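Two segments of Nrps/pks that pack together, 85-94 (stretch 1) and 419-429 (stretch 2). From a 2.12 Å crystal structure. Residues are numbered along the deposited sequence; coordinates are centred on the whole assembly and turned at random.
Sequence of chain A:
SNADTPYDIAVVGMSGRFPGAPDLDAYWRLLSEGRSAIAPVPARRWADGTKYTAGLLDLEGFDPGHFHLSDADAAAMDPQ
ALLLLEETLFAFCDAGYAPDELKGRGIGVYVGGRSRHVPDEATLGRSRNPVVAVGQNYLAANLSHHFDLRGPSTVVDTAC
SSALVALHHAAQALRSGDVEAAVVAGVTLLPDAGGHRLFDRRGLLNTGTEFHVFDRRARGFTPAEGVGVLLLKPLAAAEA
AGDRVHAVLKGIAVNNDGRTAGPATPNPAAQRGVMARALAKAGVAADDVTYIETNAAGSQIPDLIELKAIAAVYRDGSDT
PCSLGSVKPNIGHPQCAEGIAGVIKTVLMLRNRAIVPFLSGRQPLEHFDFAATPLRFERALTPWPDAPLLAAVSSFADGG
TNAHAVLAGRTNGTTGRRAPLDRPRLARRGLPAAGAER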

# COMPACT_ATOMS: atom_id res chain seq x y z
N LEU A 85 -17.66 2.18 8.58
CA LEU A 85 -18.72 1.22 8.24
C LEU A 85 -20.00 1.93 7.73
O LEU A 85 -20.57 1.55 6.70
N GLU A 86 -20.42 2.95 8.45
CA GLU A 86 -21.59 3.75 8.03
C GLU A 86 -21.35 4.39 6.70
O GLU A 86 -22.19 4.32 5.81
N GLU A 87 -20.25 5.10 6.60
CA GLU A 87 -20.02 5.84 5.36
C GLU A 87 -19.80 4.94 4.16
O GLU A 87 -20.13 5.33 3.05
N THR A 88 -19.20 3.77 4.35
CA THR A 88 -19.06 2.83 3.23
C THR A 88 -20.45 2.35 2.82
O THR A 88 -20.74 2.32 1.63
N LEU A 89 -21.30 1.99 3.79
CA LEU A 89 -22.66 1.66 3.47
C LEU A 89 -23.33 2.78 2.67
O LEU A 89 -24.00 2.50 1.67
N PHE A 90 -23.15 4.03 3.08
CA PHE A 90 -23.77 5.13 2.39
C PHE A 90 -23.19 5.34 0.99
O PHE A 90 -23.90 5.78 0.08
N ALA A 91 -21.92 5.05 0.78
CA ALA A 91 -21.37 5.15 -0.57
C ALA A 91 -21.95 4.10 -1.48
O ALA A 91 -22.22 4.36 -2.64
N PHE A 92 -22.18 2.90 -0.97
CA PHE A 92 -22.83 1.86 -1.77
C PHE A 92 -24.26 2.27 -2.14
O PHE A 92 -24.69 2.05 -3.28
N CYS A 93 -25.00 2.80 -1.17
CA CYS A 93 -26.31 3.42 -1.43
C CYS A 93 -26.24 4.45 -2.56
O CYS A 93 -27.04 4.42 -3.49
N ASP A 94 -25.28 5.35 -2.48
CA ASP A 94 -25.16 6.41 -3.50
C ASP A 94 -24.92 5.82 -4.89
O ASP A 94 -25.42 6.34 -5.88
N ALA A 419 -29.97 4.03 -10.11
CA ALA A 419 -30.44 5.11 -9.26
C ALA A 419 -29.87 4.91 -7.87
O ALA A 419 -29.78 3.78 -7.42
N PRO A 420 -29.58 6.00 -7.16
CA PRO A 420 -29.17 5.85 -5.78
C PRO A 420 -30.23 5.18 -4.89
O PRO A 420 -31.40 5.38 -5.11
N LEU A 421 -29.82 4.36 -3.94
CA LEU A 421 -30.77 3.83 -2.97
C LEU A 421 -30.87 4.84 -1.85
O LEU A 421 -29.91 5.55 -1.56
N ASP A 422 -32.03 4.89 -1.20
CA ASP A 422 -32.14 5.54 0.11
C ASP A 422 -31.17 4.95 1.18
O ASP A 422 -31.00 3.73 1.28
N ARG A 423 -30.58 5.83 1.99
CA ARG A 423 -29.81 5.42 3.14
C ARG A 423 -30.74 4.75 4.13
O ARG A 423 -31.77 5.27 4.42
N PRO A 424 -30.39 3.59 4.66
CA PRO A 424 -31.27 3.11 5.74
C PRO A 424 -31.29 4.04 6.94
O PRO A 424 -30.33 4.79 7.16
N ARG A 425 -32.39 4.04 7.68
CA ARG A 425 -32.47 4.82 8.92
C ARG A 425 -31.78 4.03 10.02
O ARG A 425 -32.26 2.97 10.44
N LEU A 426 -30.64 4.53 10.48
CA LEU A 426 -29.88 3.89 11.54
C LEU A 426 -30.37 4.40 12.90
O LEU A 426 -30.74 5.54 13.04
N ALA A 427 -30.40 3.54 13.90
CA ALA A 427 -30.89 3.93 15.22
C ALA A 427 -29.70 4.18 16.13
O ALA A 427 -29.23 3.25 16.80
N ARG A 428 -29.22 5.43 16.16
CA ARG A 428 -27.98 5.78 16.86
C ARG A 428 -28.03 6.01 18.37
O ARG A 428 -28.91 6.70 18.89
N ARG A 429 -27.02 5.47 19.05
CA ARG A 429 -26.83 5.66 20.48
C ARG A 429 -25.32 5.70 20.78
O ARG A 429 -24.51 5.22 19.96

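Phe 90 and Cys 93 carry the middle of this contact, two buried residues on a helix against which an extended, irregular segment is laid. Phe 90 points toward stretch 2 with chi1 in m, and stretch 2 meets its ring over one face and along the edge. Leu 426, itself m,t and pointing in, brings CD1 to 3.9 Å from Phe 90 CZ, while Pro 424 sits at the ring edge. Pro 424 also links neighbouring turns of the helix: its CG lies 3.8 Å from CD2 of Leu 89, a t,p leucine pointing toward stretch 2, and its CD lies 4.0 Å from SG of Cys 93, also an m rotamer.

One face of the Phe 90 ring is covered by Arg 423. This side chain (m,t,t) leaves its backbone sideways, then runs back over the helix, so that Arg 423 CD rests over the Phe 90 ring, 4.2 Å from its centroid, and the guanidinium stacks flat beyond it, with planes at 20° and an off-centre cation-pi contact. Lying flat leaves the N-H groups free to point outward in their own plane, and two waters use them. Water 2 accepts from Arg 423 NE (3.2 Å) and donates to Phe 90 O (2.8 Å); water 1 accepts from Arg 423 NH2 (2.7 Å) and lies 3.1 Å from Glu 87 OE2.

The polar edge is direct at one end. Glu 86 (m,t) and Arg 428, each pointing toward the other stretch, form a salt bridge, Arg 428 NH2 to Glu 86 OE1 at 2.7 Å, supported by a weak bond from Arg 428 NE to Glu 86 OE2 at 3.4 Å. At the other, backbone serves: Leu 421 N donates to Cys 93 O at 2.8 Å, in the region where the two backbones come near, with Pro 420 packed alongside.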

# COMPACT_ATOMS: atom_id res chain seq x y z
CB LEU A 85 -19.07 0.33 9.46
CG LEU A 85 -18.03 -0.76 9.74
CD1 LEU A 85 -18.28 -1.36 11.11
CD2 LEU A 85 -18.16 -1.86 8.71
CB GLU A 86 -21.95 4.90 8.98
CG GLU A 86 -22.58 4.53 10.25
CD GLU A 86 -23.13 5.73 11.05
OE1 GLU A 86 -23.02 6.93 10.64
OE2 GLU A 86 -23.69 5.46 12.15
CB GLU A 87 -18.87 6.79 5.48
CG GLU A 87 -19.19 7.94 6.39
CD GLU A 87 -20.35 8.81 5.86
OE1 GLU A 87 -20.51 9.05 4.62
OE2 GLU A 87 -21.11 9.23 6.73
CB THR A 88 -18.12 1.68 3.58
OG1 THR A 88 -16.83 2.22 3.92
CG2 THR A 88 -18.05 0.67 2.44
CB LEU A 89 -23.47 1.35 4.71
CG LEU A 89 -24.95 1.09 4.47
CD1 LEU A 89 -25.21 -0.14 3.59
CD2 LEU A 89 -25.61 0.94 5.81
CB PHE A 90 -23.69 6.43 3.20
CG PHE A 90 -24.39 6.40 4.54
CD1 PHE A 90 -25.37 5.49 4.84
CD2 PHE A 90 -24.01 7.29 5.53
CE1 PHE A 90 -25.98 5.47 6.10
CE2 PHE A 90 -24.62 7.28 6.79
CZ PHE A 90 -25.61 6.37 7.07
CB ALA A 91 -19.86 5.05 -0.54
CB PHE A 92 -22.89 0.53 -1.02
CG PHE A 92 -21.55 -0.11 -0.78
CD1 PHE A 92 -20.45 0.20 -1.51
CD2 PHE A 92 -21.42 -1.03 0.20
CE1 PHE A 92 -19.21 -0.41 -1.29
CE2 PHE A 92 -20.19 -1.70 0.40
CZ PHE A 92 -19.09 -1.38 -0.35
CB CYS A 93 -26.82 4.12 -0.18
SG CYS A 93 -27.26 2.85 1.05
CB ASP A 94 -24.01 7.35 -3.15
CG ASP A 94 -23.79 8.43 -4.22
OD1 ASP A 94 -24.67 9.31 -4.34
OD2 ASP A 94 -22.75 8.40 -4.93
CB ALA A 419 -31.96 5.07 -9.19
CB PRO A 420 -28.91 7.30 -5.33
CG PRO A 420 -29.69 8.18 -6.27
CD PRO A 420 -29.88 7.40 -7.54
CB LEU A 421 -30.30 2.47 -2.44
CG LEU A 421 -30.02 1.46 -3.54
CD1 LEU A 421 -29.50 0.14 -2.99
CD2 LEU A 421 -31.30 1.18 -4.30
CB ASP A 422 -33.57 5.35 0.67
CG ASP A 422 -34.63 6.21 -0.05
OD1 ASP A 422 -34.31 7.30 -0.60
OD2 ASP A 422 -35.81 5.78 -0.03
CB ARG A 423 -29.21 6.63 3.81
CG ARG A 423 -28.12 7.31 3.03
CD ARG A 423 -27.81 8.65 3.68
NE ARG A 423 -26.52 9.09 3.23
CZ ARG A 423 -25.65 9.82 3.93
NH1 ARG A 423 -25.94 10.23 5.19
NH2 ARG A 423 -24.46 10.13 3.35
CB PRO A 424 -30.66 1.78 6.13
CG PRO A 424 -29.24 1.90 5.74
CD PRO A 424 -29.18 2.77 4.51
CB ARG A 425 -33.93 5.07 9.34
CG ARG A 425 -34.79 5.83 8.34
CD ARG A 425 -36.28 5.64 8.64
NE ARG A 425 -37.09 5.57 7.41
CZ ARG A 425 -38.11 6.36 7.09
NH1 ARG A 425 -38.74 6.17 5.94
NH2 ARG A 425 -38.51 7.34 7.91
CB LEU A 426 -28.40 4.18 11.34
CG LEU A 426 -27.77 3.68 10.05
CD1 LEU A 426 -26.31 4.05 10.07
CD2 LEU A 426 -27.92 2.18 9.89
CB ALA A 427 -31.79 2.85 15.82
CB ARG A 428 -27.39 7.01 16.22
CG ARG A 428 -26.71 6.69 14.90
CD ARG A 428 -27.10 7.71 13.86
NE ARG A 428 -26.14 7.69 12.77
CZ ARG A 428 -26.44 7.99 11.52
NH1 ARG A 428 -27.69 8.29 11.18
NH2 ARG A 428 -25.50 7.96 10.59
CB ARG A 429 -27.53 4.55 21.26
CG ARG A 429 -27.50 3.22 20.53
CD ARG A 429 -28.14 2.09 21.34
NE ARG A 429 -27.80 0.81 20.73
CZ ARG A 429 -27.99 -0.38 21.30
NH1 ARG A 429 -27.63 -1.49 20.64
NH2 ARG A 429 -28.53 -0.48 22.51
O HOH W 1 -23.06 11.19 5.39
O HOH W 2 -25.63 7.94 0.33